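Local coordinates for protein glycoside hydrolase family 31 (PDB 5I0F) that degrades cycloalternan, a cyclic glucose tetrasaccharide, through a covalent glycosyl-enzyme intermediate, probably formed in its TIM-barrel domain as in other retaining family 31 glycoside hydrolases, at residues A23-G28 with F124-S129; V48-H53 with P101-T106; D701-E706 with W720-V725; W690-P695 with P724-V729. All coordinates share one frame; numbering follows the deposited sequence.

Contact 1. Residues A23-G28 with F124-S129; sequences AIPIAG and FPLTPS
Ser129 and Pro25 meet where two loops of the N-terminal part of the chain run past each other, and the serine illustrates how a short polar side chain can lock such a crossing. Its CB rests against the carbonyl oxygen of Pro25. One bond further, OG stands anti to the serine's own carbonyl carbon (chi1 -69°), which brings it 3.7 Å from the methyl CG2 of Ile24. There OG donates a hydrogen bond to a water, at 2.8 Å from the water oxygen. The water in turn donates to Pro25 O and to Thr127 O, so a single molecule ties the hydroxyl to a carbonyl of each segment.

Pro25 O is thereby gripped twice, since Ser129 N also donates to it at 2.9 Å. The return bond runs from Ala27 N to Ser129 O, again at 2.9 Å. Between these two bonds Ile26 brings its CA-H to Ser129 O, while the bulk of its side chain leads away from 124-129.

Beside this polar core, the CB-CG edge of the Pro25 ring meets Leu126 CD1, with CG at 3.6 Å, and Leu31 of strand 31-37 touches both residues. Ala27 CB meets Pro128 CB on another flank. Ser129 and Ile24 also lean on Leu154 of strand 152-155, in the next sheet. The paired bonds on either side of Ile26 make an isolated beta bridge between Ile26 and Ser129, fastening a loop of the N-terminal beta domain to the chain just beyond strand 118-126.

Contact 2. Residues V48-H53 with P101-T106; sequences VLWPEH and PDQDAT
Leu49 and Thr106 face each other with both backbone polar groups of each satisfied across the gap. Leu49 N donates to Thr106 O at 2.8 Å. The answering bond, Thr106 N to Leu49 O, is the longer of the two at 3.3 Å. Ala105 CB lies 3.3 Å from that same Leu49 O, a close methyl beside an acceptor already in use. The hydroxyl of Thr106 turns elsewhere: OG1, anti to the backbone N, bonds to the carbonyl of Phe124, and CG2 is left to lie alongside Leu49 CD1.

This is an antiparallel hydrogen-bonded pair where strands 41-49 and 105-113 join at one end of the N-terminal antiparallel sheet, and past it the two chains diverge into loops spanned by Trp50. The indole has Pro101 over one face, CG 4.0 Å from the centroid of the six-membered ring in a CH-pi contact, and Val48 CG1 of its own segment over the opposite face. Pro101 CD comes closer still to the rim, 3.5 Å from CH2.

At the indole edge, near its plane, sits Gln103 O, 3.8 Å from CZ3. This carbonyl is buried by the contact and has no hydrogen-bond partner in the model; C-H groups of the indole edge and of Pro128 meet it at packing distance. Gln103 OE1, at the end of an extended chain, reaches Pro51 CD at 3.4 Å, and Asp104 O lies against the same carbon. The side chain of Asp104 starts away from 48-53, and its OD2 is hydrogen-bonded to Ser157 OG.

Contact 3. Residues D701-E706 with W720-V725; sequences DYWSGE and WDIIPV
Trp703 drives its indole N-H onto the backbone carbonyl of Ile723 at 2.7 Å, NE1 to O, a short bond whose donor stands 37° above the carbonyl plane although the oxygen lies near the ring plane. Ile722 CD1 covers one face of the indole, 4.0 Å from the centroid of its five-membered ring in a CH-pi contact. The edge of the neighbouring Tyr702 ring, through CD2, points at the centre of the opposite face. Farther out along the indole edge, Trp703 CZ2 touches Ile723 CG2.

A second anchor lies one residue earlier: Tyr702 N donates to Val725 O, while Tyr702 CB, with CG beyond it anti to the backbone N (chi1 -168°), packs on Val725 CG1 at 3.6 Å. Asp701 shapes the turn that presents both aromatics. Its OD1 accepts from Trp703 N and Ser704 N, which arrive from opposite faces of the carboxylate plane, forming an Asx turn that widens into an Asx motif. OD2 accepts a hydrogen bond from a water that in turn accepts from Val725 N, and it also pairs with Arg716 in a salt bridge.

The loop between strands 698-701 and 707-709 is thus pinned to the entry of strand 725-728 in the C-terminal beta domain. The carboxylate carries two backbone N-H groups, a water and an arginine, surroundings consistent with a stably ionised aspartate.

Contact 4. Residues W690-P695 with P724-V729; sequences WTTYLP and PVYRRV
Thr692 OG1 and Tyr726 OH share one water, which Trp690 O completes as a third partner. The water lies 2.6 Å from Thr692 OG1 and 2.8 Å from Tyr726 OH, and it donates to Trp690 O at 2.9 Å. For the tyrosine the water sits at the ring edge, in plane. Thr692 OG1 is gripped again from outside the two segments, by the amide ND2 of Asn680.

Around this polar knot the packing is apolar. Leu694 sends CD2 over one face of the Tyr726 ring, 4.1 Å from its centroid, displaced toward the CG end of the ring; the two side chains cross at about a right angle in a CH-pi contact. Tyr726 and Thr692 run past each other in opposite directions, and CE1 lies 3.8 Å from both OG1 and CG2 of the threonine. Thr692 OG1 lies anti to the carbonyl carbon (chi1 -61°) and CG2 anti to the backbone N, and both reach CE1. At the other end Pro724 lays CG against Trp690 CD1 at 4.0 Å, and its CB reaches Thr692 OG1.

Trp690, Thr692 and Leu694 thus point from strand 689-694 toward Pro724 and Tyr726, joining the two-stranded sheet with 712-717 to the sheet holding 725-728, as two layers of the C-terminal beta domain. Val714 and Trp699 border the Leu694-Tyr726 pair. With no direct polar bond between the segments, the water joins two hydroxyls and a carbonyl across an otherwise apolar interface, with Asn680 as a further partner of Thr692 OG1.

How the contacts relate
The four contacts form two pairs at opposite sides of the chain's centre. Contact 2 is nested within the loop closed by contact 1; their centres lie 10 Å apart, and strands 105-113 and 118-126 are neighbours in the N-terminal antiparallel sheet, joined directly where Leu126 O probably accepts from Ala105 N. Contacts 3 and 4 come later in the chain, with centres 9 Å apart in the C-terminal domain, and share Pro724 and Val725, so strand 725-728 is held at its start from two directions. Centres of contacts 1 and 3 are about 62 Å apart. Between the pairs along the chain comes the TIM barrel, so these contacts build flanking beta domains, not the catalytic barrel.

Contact 1. Residues A23-G28 with F124-S129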
# COMPACT_ATOMS: atom_id res chain seq x y z
N ALA A 23 -9.48 -3.58 22.84
CA ALA A 23 -9.37 -2.13 23.07
C ALA A 23 -10.72 -1.51 23.37
O ALA A 23 -10.77 -0.53 24.08
CB ALA A 23 -8.72 -1.43 21.88
N ILE A 24 -11.78 -2.08 22.79
CA ILE A 24 -13.19 -1.78 23.13
C ILE A 24 -13.69 -2.99 23.94
O ILE A 24 -14.01 -4.04 23.36
CB ILE A 24 -14.07 -1.59 21.86
CG1 ILE A 24 -13.54 -0.42 20.99
CG2 ILE A 24 -15.54 -1.40 22.21
CD1 ILE A 24 -13.54 0.94 21.67
N PRO A 25 -13.73 -2.87 25.29
CA PRO A 25 -14.11 -4.01 26.13
C PRO A 25 -15.52 -4.54 25.86
O PRO A 25 -16.46 -3.75 25.65
CB PRO A 25 -13.99 -3.46 27.55
CG PRO A 25 -13.02 -2.34 27.44
CD PRO A 25 -13.32 -1.72 26.12
N ILE A 26 -15.66 -5.88 25.84
CA ILE A 26 -16.93 -6.54 25.58
C ILE A 26 -17.33 -7.31 26.85
O ILE A 26 -16.57 -8.14 27.34
CB ILE A 26 -16.86 -7.46 24.33
CG1 ILE A 26 -16.60 -6.58 23.09
CG2 ILE A 26 -18.15 -8.26 24.15
CD1 ILE A 26 -16.54 -7.34 21.78
N ALA A 27 -18.53 -7.01 27.36
CA ALA A 27 -19.08 -7.70 28.54
C ALA A 27 -19.13 -9.20 28.32
O ALA A 27 -19.45 -9.67 27.21
CB ALA A 27 -20.47 -7.17 28.86
N GLY A 28 -18.80 -9.97 29.36
CA GLY A 28 -18.82 -11.43 29.30
C GLY A 28 -17.61 -12.10 28.65
O GLY A 28 -17.51 -13.32 28.69
N PHE A 124 -9.30 6.12 34.61
CA PHE A 124 -9.78 5.78 33.27
C PHE A 124 -11.18 5.15 33.31
O PHE A 124 -11.48 4.37 34.21
CB PHE A 124 -8.82 4.76 32.63
CG PHE A 124 -7.42 5.28 32.42
CD1 PHE A 124 -7.09 5.97 31.26
CD2 PHE A 124 -6.43 5.07 33.37
CE1 PHE A 124 -5.80 6.45 31.05
CE2 PHE A 124 -5.13 5.52 33.16
CZ PHE A 124 -4.82 6.22 32.01
N PRO A 125 -12.03 5.46 32.31
CA PRO A 125 -13.35 4.85 32.26
C PRO A 125 -13.34 3.43 31.70
O PRO A 125 -12.58 3.13 30.77
CB PRO A 125 -14.11 5.78 31.32
CG PRO A 125 -13.07 6.23 30.36
CD PRO A 125 -11.81 6.36 31.16
N LEU A 126 -14.19 2.57 32.25
CA LEU A 126 -14.47 1.26 31.70
C LEU A 126 -15.97 1.18 31.41
O LEU A 126 -16.79 1.22 32.35
CB LEU A 126 -14.04 0.18 32.68
CG LEU A 126 -14.25 -1.28 32.26
CD1 LEU A 126 -13.57 -1.57 30.94
CD2 LEU A 126 -13.74 -2.22 33.35
N THR A 127 -16.34 1.13 30.13
CA THR A 127 -17.74 1.05 29.71
C THR A 127 -17.90 -0.12 28.77
O THR A 127 -17.77 0.03 27.55
CB THR A 127 -18.21 2.34 29.03
OG1 THR A 127 -17.36 2.62 27.92
CG2 THR A 127 -18.16 3.51 29.99
N PRO A 128 -18.18 -1.31 29.32
CA PRO A 128 -18.30 -2.51 28.50
C PRO A 128 -19.42 -2.41 27.46
O PRO A 128 -20.45 -1.75 27.69
CB PRO A 128 -18.61 -3.61 29.52
CG PRO A 128 -18.11 -3.10 30.81
CD PRO A 128 -18.31 -1.61 30.76
N SER A 129 -19.17 -3.05 26.33
CA SER A 129 -20.07 -3.10 25.22
C SER A 129 -20.72 -4.48 25.10
O SER A 129 -20.22 -5.47 25.64
CB SER A 129 -19.32 -2.79 23.91
OG SER A 129 -18.90 -1.44 23.86
O HOH W 1 -16.59 -1.02 25.35

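Contact 2. Residues V48-H53 with P101-T106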
# COMPACT_ATOMS: atom_id res chain seq x y z
N VAL A 48 -10.06 -1.40 40.31
CA VAL A 48 -11.25 -1.26 39.47
C VAL A 48 -12.44 -0.97 40.39
O VAL A 48 -12.79 -1.78 41.25
CB VAL A 48 -11.53 -2.52 38.63
CG1 VAL A 48 -12.68 -2.28 37.66
CG2 VAL A 48 -10.29 -2.96 37.85
N LEU A 49 -13.07 0.19 40.20
CA LEU A 49 -14.19 0.64 41.03
C LEU A 49 -15.53 0.42 40.28
O LEU A 49 -15.92 1.21 39.42
CB LEU A 49 -14.01 2.11 41.43
CG LEU A 49 -12.61 2.58 41.88
CD1 LEU A 49 -12.56 4.09 42.13
CD2 LEU A 49 -12.11 1.82 43.11
N TRP A 50 -16.21 -0.68 40.61
CA TRP A 50 -17.56 -0.99 40.10
C TRP A 50 -18.61 -0.21 40.93
O TRP A 50 -18.31 0.26 42.03
CB TRP A 50 -17.84 -2.50 40.19
CG TRP A 50 -16.72 -3.42 39.73
CD1 TRP A 50 -15.77 -4.04 40.51
CD2 TRP A 50 -16.47 -3.84 38.39
NE1 TRP A 50 -14.94 -4.81 39.73
CE2 TRP A 50 -15.35 -4.71 38.43
CE3 TRP A 50 -17.09 -3.57 37.17
CZ2 TRP A 50 -14.84 -5.30 37.29
CZ3 TRP A 50 -16.58 -4.15 36.04
CH2 TRP A 50 -15.45 -5.00 36.10
N PRO A 51 -19.86 -0.09 40.42
CA PRO A 51 -20.85 0.72 41.14
C PRO A 51 -20.98 0.37 42.63
O PRO A 51 -20.96 1.27 43.47
CB PRO A 51 -22.16 0.42 40.39
CG PRO A 51 -21.72 0.03 39.02
CD PRO A 51 -20.46 -0.76 39.25
N GLU A 52 -21.09 -0.92 42.93
CA GLU A 52 -21.30 -1.40 44.30
C GLU A 52 -20.05 -2.06 44.92
O GLU A 52 -19.91 -2.05 46.15
CB GLU A 52 -22.48 -2.39 44.33
CG GLU A 52 -23.17 -2.54 45.68
CD GLU A 52 -24.14 -1.41 46.01
OE1 GLU A 52 -24.90 -1.57 47.00
OE2 GLU A 52 -24.16 -0.38 45.30
N HIS A 53 -19.16 -2.61 44.09
CA HIS A 53 -17.95 -3.31 44.54
C HIS A 53 -16.68 -2.61 44.06
O HIS A 53 -16.69 -1.87 43.07
CB HIS A 53 -17.96 -4.75 44.05
N PRO A 101 -17.77 -8.06 33.82
CA PRO A 101 -19.16 -7.72 34.16
C PRO A 101 -19.74 -6.63 33.25
O PRO A 101 -18.99 -5.74 32.80
CB PRO A 101 -19.05 -7.19 35.60
CG PRO A 101 -17.83 -7.85 36.15
CD PRO A 101 -16.89 -8.02 34.99
N ASP A 102 -21.04 -6.70 32.97
CA ASP A 102 -21.72 -5.66 32.19
C ASP A 102 -22.14 -4.50 33.10
O ASP A 102 -23.32 -4.19 33.23
CB ASP A 102 -22.93 -6.26 31.44
CG ASP A 102 -23.45 -5.35 30.31
OD1 ASP A 102 -22.93 -4.24 30.11
OD2 ASP A 102 -24.38 -5.75 29.59
N GLN A 103 -21.16 -3.86 33.72
CA GLN A 103 -21.38 -2.71 34.60
C GLN A 103 -20.29 -1.70 34.29
O GLN A 103 -19.13 -2.08 34.07
CB GLN A 103 -21.31 -3.12 36.08
CG GLN A 103 -22.21 -4.27 36.50
CD GLN A 103 -22.00 -4.70 37.95
OE1 GLN A 103 -21.25 -4.07 38.70
NE2 GLN A 103 -22.68 -5.78 38.36
N ASP A 104 -20.65 -0.42 34.24
CA ASP A 104 -19.65 0.62 34.03
C ASP A 104 -18.79 0.80 35.29
O ASP A 104 -19.25 0.55 36.41
CB ASP A 104 -20.29 1.94 33.64
CG ASP A 104 -20.96 1.89 32.28
OD1 ASP A 104 -20.73 0.91 31.54
OD2 ASP A 104 -21.71 2.83 31.98
N ALA A 105 -17.55 1.21 35.07
CA ALA A 105 -16.57 1.31 36.15
C ALA A 105 -15.54 2.37 35.81
O ALA A 105 -15.54 2.96 34.73
CB ALA A 105 -15.89 -0.04 36.36
N THR A 106 -14.65 2.59 36.76
CA THR A 106 -13.47 3.39 36.53
C THR A 106 -12.27 2.58 37.04
O THR A 106 -12.44 1.71 37.90
CB THR A 106 -13.62 4.77 37.21
OG1 THR A 106 -12.57 5.62 36.77
CG2 THR A 106 -13.57 4.68 38.69

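Contact 3. Residues D701-E706 with W720-V725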
# COMPACT_ATOMS: atom_id res chain seq x y z
N ASP A 701 -0.67 -17.78 -31.57
CA ASP A 701 0.57 -17.68 -30.79
C ASP A 701 1.29 -16.40 -31.18
O ASP A 701 1.49 -16.12 -32.36
CB ASP A 701 1.49 -18.88 -31.03
CG ASP A 701 2.65 -18.94 -30.03
OD1 ASP A 701 3.70 -18.32 -30.26
OD2 ASP A 701 2.51 -19.64 -29.00
N TYR A 702 1.65 -15.61 -30.16
CA TYR A 702 2.27 -14.30 -30.40
C TYR A 702 3.61 -14.40 -31.11
O TYR A 702 3.99 -13.47 -31.85
CB TYR A 702 2.47 -13.64 -29.05
CG TYR A 702 2.84 -12.18 -29.10
CD1 TYR A 702 1.85 -11.22 -29.25
CD2 TYR A 702 4.17 -11.77 -28.97
CE1 TYR A 702 2.17 -9.88 -29.26
CE2 TYR A 702 4.49 -10.42 -29.00
CZ TYR A 702 3.47 -9.49 -29.14
OH TYR A 702 3.74 -8.14 -29.16
N TRP A 703 4.32 -15.50 -30.88
CA TRP A 703 5.71 -15.66 -31.30
C TRP A 703 5.83 -16.43 -32.63
O TRP A 703 6.66 -16.09 -33.45
CB TRP A 703 6.52 -16.37 -30.21
CG TRP A 703 6.30 -15.79 -28.85
CD1 TRP A 703 5.53 -16.31 -27.85
CD2 TRP A 703 6.82 -14.55 -28.37
NE1 TRP A 703 5.56 -15.47 -26.76
CE2 TRP A 703 6.33 -14.38 -27.06
CE3 TRP A 703 7.66 -13.57 -28.92
CZ2 TRP A 703 6.66 -13.28 -26.29
CZ3 TRP A 703 7.98 -12.48 -28.15
CH2 TRP A 703 7.48 -12.34 -26.84
N SER A 704 4.99 -17.46 -32.82
CA SER A 704 5.11 -18.37 -33.96
C SER A 704 4.00 -18.25 -34.99
O SER A 704 4.12 -18.85 -36.06
CB SER A 704 5.13 -19.81 -33.47
OG SER A 704 3.87 -20.18 -32.94
N GLY A 705 2.91 -17.54 -34.66
CA GLY A 705 1.73 -17.49 -35.53
C GLY A 705 0.80 -18.70 -35.49
O GLY A 705 -0.26 -18.66 -36.11
N GLU A 706 1.15 -19.75 -34.75
CA GLU A 706 0.37 -20.98 -34.69
C GLU A 706 -1.04 -20.74 -34.12
O GLU A 706 -1.20 -20.09 -33.07
CB GLU A 706 1.08 -22.01 -33.81
CG GLU A 706 0.59 -23.45 -33.98
CD GLU A 706 0.89 -24.34 -32.79
OE1 GLU A 706 1.52 -23.90 -31.79
OE2 GLU A 706 0.46 -25.51 -32.83
N TRP A 720 13.73 -19.24 -22.58
CA TRP A 720 13.70 -17.96 -21.87
C TRP A 720 13.26 -16.79 -22.76
O TRP A 720 12.80 -15.77 -22.26
CB TRP A 720 15.06 -17.67 -21.24
CG TRP A 720 15.41 -18.57 -20.07
CD1 TRP A 720 14.76 -19.71 -19.67
CD2 TRP A 720 16.51 -18.41 -19.18
NE1 TRP A 720 15.41 -20.26 -18.59
CE2 TRP A 720 16.48 -19.48 -18.27
CE3 TRP A 720 17.54 -17.45 -19.09
CZ2 TRP A 720 17.44 -19.62 -17.25
CZ3 TRP A 720 18.49 -17.59 -18.06
CH2 TRP A 720 18.42 -18.67 -17.15
N ASP A 721 13.39 -16.95 -24.08
CA ASP A 721 12.91 -15.97 -25.05
C ASP A 721 11.40 -16.04 -25.34
O ASP A 721 10.92 -15.28 -26.17
CB ASP A 721 13.71 -16.03 -26.36
CG ASP A 721 13.75 -17.40 -26.97
OD1 ASP A 721 13.31 -18.40 -26.38
OD2 ASP A 721 14.28 -17.49 -28.08
N ILE A 722 10.68 -16.93 -24.66
CA ILE A 722 9.21 -17.04 -24.78
C ILE A 722 8.54 -16.81 -23.42
O ILE A 722 8.98 -17.33 -22.42
CB ILE A 722 8.81 -18.47 -25.22
CG1 ILE A 722 9.50 -18.85 -26.55
CG2 ILE A 722 7.29 -18.67 -25.30
CD1 ILE A 722 9.05 -18.05 -27.75
N ILE A 723 7.45 -16.03 -23.43
CA ILE A 723 6.43 -16.07 -22.39
C ILE A 723 5.12 -16.37 -23.14
O ILE A 723 4.86 -15.72 -24.14
CB ILE A 723 6.33 -14.77 -21.55
CG1 ILE A 723 5.10 -14.83 -20.62
CG2 ILE A 723 6.31 -13.51 -22.41
CD1 ILE A 723 4.92 -13.61 -19.73
N PRO A 724 4.32 -17.35 -22.67
CA PRO A 724 3.11 -17.68 -23.41
C PRO A 724 2.13 -16.50 -23.51
O PRO A 724 1.71 -15.93 -22.49
CB PRO A 724 2.51 -18.85 -22.62
CG PRO A 724 3.69 -19.48 -21.95
CD PRO A 724 4.58 -18.33 -21.60
N VAL A 725 1.83 -16.13 -24.75
CA VAL A 725 0.99 -15.00 -25.06
C VAL A 725 0.19 -15.41 -26.28
O VAL A 725 0.78 -15.84 -27.28
CB VAL A 725 1.80 -13.72 -25.39
CG1 VAL A 725 0.89 -12.62 -25.93
CG2 VAL A 725 2.55 -13.22 -24.15
O HOH W 2 2.40 -18.26 -26.67

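Contact 4. Residues W690-P695 with P724-V729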
# COMPACT_ATOMS: atom_id res chain seq x y z
N TRP A 690 4.77 -25.06 -20.66
CA TRP A 690 3.81 -24.34 -19.83
C TRP A 690 2.44 -24.47 -20.47
O TRP A 690 2.31 -24.35 -21.69
CB TRP A 690 4.20 -22.86 -19.73
CG TRP A 690 3.68 -22.12 -18.48
CD1 TRP A 690 2.77 -21.10 -18.46
CD2 TRP A 690 4.05 -22.35 -17.13
NE1 TRP A 690 2.57 -20.67 -17.18
CE2 TRP A 690 3.33 -21.43 -16.34
CE3 TRP A 690 4.93 -23.24 -16.50
CZ2 TRP A 690 3.46 -21.37 -14.94
CZ3 TRP A 690 5.07 -23.19 -15.11
CH2 TRP A 690 4.34 -22.26 -14.35
N THR A 691 1.43 -24.67 -19.64
CA THR A 691 0.08 -24.89 -20.09
C THR A 691 -0.83 -23.69 -19.80
O THR A 691 -0.81 -23.15 -18.71
CB THR A 691 -0.47 -26.19 -19.47
OG1 THR A 691 0.30 -27.29 -19.99
CG2 THR A 691 -1.91 -26.39 -19.80
N THR A 692 -1.62 -23.31 -20.80
CA THR A 692 -2.54 -22.18 -20.71
C THR A 692 -3.96 -22.66 -21.05
O THR A 692 -4.15 -23.41 -22.00
CB THR A 692 -2.06 -21.11 -21.72
OG1 THR A 692 -0.75 -20.70 -21.33
CG2 THR A 692 -2.96 -19.90 -21.75
N TYR A 693 -4.95 -22.23 -20.26
CA TYR A 693 -6.35 -22.42 -20.65
C TYR A 693 -6.77 -21.32 -21.61
O TYR A 693 -6.67 -20.12 -21.29
CB TYR A 693 -7.33 -22.49 -19.45
CG TYR A 693 -8.76 -22.66 -19.92
CD1 TYR A 693 -9.20 -23.86 -20.49
CD2 TYR A 693 -9.66 -21.59 -19.89
CE1 TYR A 693 -10.49 -24.01 -20.98
CE2 TYR A 693 -10.96 -21.72 -20.36
CZ TYR A 693 -11.37 -22.93 -20.91
OH TYR A 693 -12.64 -23.05 -21.39
N LEU A 694 -7.25 -21.72 -22.80
CA LEU A 694 -7.81 -20.79 -23.77
C LEU A 694 -9.32 -20.84 -23.70
O LEU A 694 -9.90 -21.92 -23.80
CB LEU A 694 -7.38 -21.13 -25.21
CG LEU A 694 -5.90 -21.13 -25.50
CD1 LEU A 694 -5.68 -21.61 -26.93
CD2 LEU A 694 -5.30 -19.74 -25.28
N PRO A 695 -9.97 -19.69 -23.52
CA PRO A 695 -11.43 -19.66 -23.62
C PRO A 695 -11.91 -19.72 -25.08
O PRO A 695 -11.09 -19.67 -25.99
CB PRO A 695 -11.82 -18.34 -22.94
CG PRO A 695 -10.60 -17.51 -22.93
CD PRO A 695 -9.40 -18.37 -23.19
N PRO A 724 4.32 -17.35 -22.67
CA PRO A 724 3.11 -17.68 -23.41
C PRO A 724 2.13 -16.50 -23.51
O PRO A 724 1.71 -15.93 -22.49
CB PRO A 724 2.51 -18.85 -22.62
CG PRO A 724 3.69 -19.48 -21.95
CD PRO A 724 4.58 -18.33 -21.60
N VAL A 725 1.83 -16.13 -24.75
CA VAL A 725 0.99 -15.00 -25.06
C VAL A 725 0.19 -15.41 -26.28
O VAL A 725 0.78 -15.84 -27.28
CB VAL A 725 1.80 -13.72 -25.39
CG1 VAL A 725 0.89 -12.62 -25.93
CG2 VAL A 725 2.55 -13.22 -24.15
N TYR A 726 -1.13 -15.26 -26.20
CA TYR A 726 -2.04 -15.63 -27.28
C TYR A 726 -2.88 -14.43 -27.67
O TYR A 726 -3.38 -13.72 -26.80
CB TYR A 726 -2.92 -16.80 -26.84
CG TYR A 726 -2.11 -18.03 -26.50
CD1 TYR A 726 -1.59 -18.20 -25.23
CD2 TYR A 726 -1.83 -19.02 -27.46
CE1 TYR A 726 -0.85 -19.32 -24.89
CE2 TYR A 726 -1.08 -20.15 -27.15
CZ TYR A 726 -0.59 -20.30 -25.86
OH TYR A 726 0.17 -21.39 -25.50
N ARG A 727 -3.01 -14.18 -28.98
CA ARG A 727 -3.78 -13.06 -29.50
C ARG A 727 -5.08 -13.56 -30.10
O ARG A 727 -5.06 -14.52 -30.87
CB ARG A 727 -2.99 -12.31 -30.58
CG ARG A 727 -3.71 -11.08 -31.16
CD ARG A 727 -3.11 -10.65 -32.50
NE ARG A 727 -1.71 -10.33 -32.32
CZ ARG A 727 -0.68 -10.73 -33.07
NH1 ARG A 727 -0.82 -11.49 -34.17
NH2 ARG A 727 0.54 -10.34 -32.70
N ARG A 728 -6.19 -12.89 -29.80
CA ARG A 728 -7.48 -13.26 -30.41
C ARG A 728 -7.36 -13.18 -31.92
O ARG A 728 -6.77 -12.25 -32.46
CB ARG A 728 -8.60 -12.33 -29.98
CG ARG A 728 -8.98 -12.42 -28.51
CD ARG A 728 -10.35 -11.83 -28.24
NE ARG A 728 -10.51 -10.47 -28.77
CZ ARG A 728 -11.61 -9.72 -28.62
NH1 ARG A 728 -12.66 -10.18 -27.95
NH2 ARG A 728 -11.68 -8.50 -29.14
N VAL A 729 -7.91 -14.18 -32.61
CA VAL A 729 -7.88 -14.20 -34.06
C VAL A 729 -9.07 -13.39 -34.55
O VAL A 729 -10.21 -13.77 -34.35
CB VAL A 729 -7.91 -15.64 -34.62
CG1 VAL A 729 -8.20 -15.65 -36.12
CG2 VAL A 729 -6.59 -16.32 -34.32
O HOH W 3 0.97 -22.01 -22.84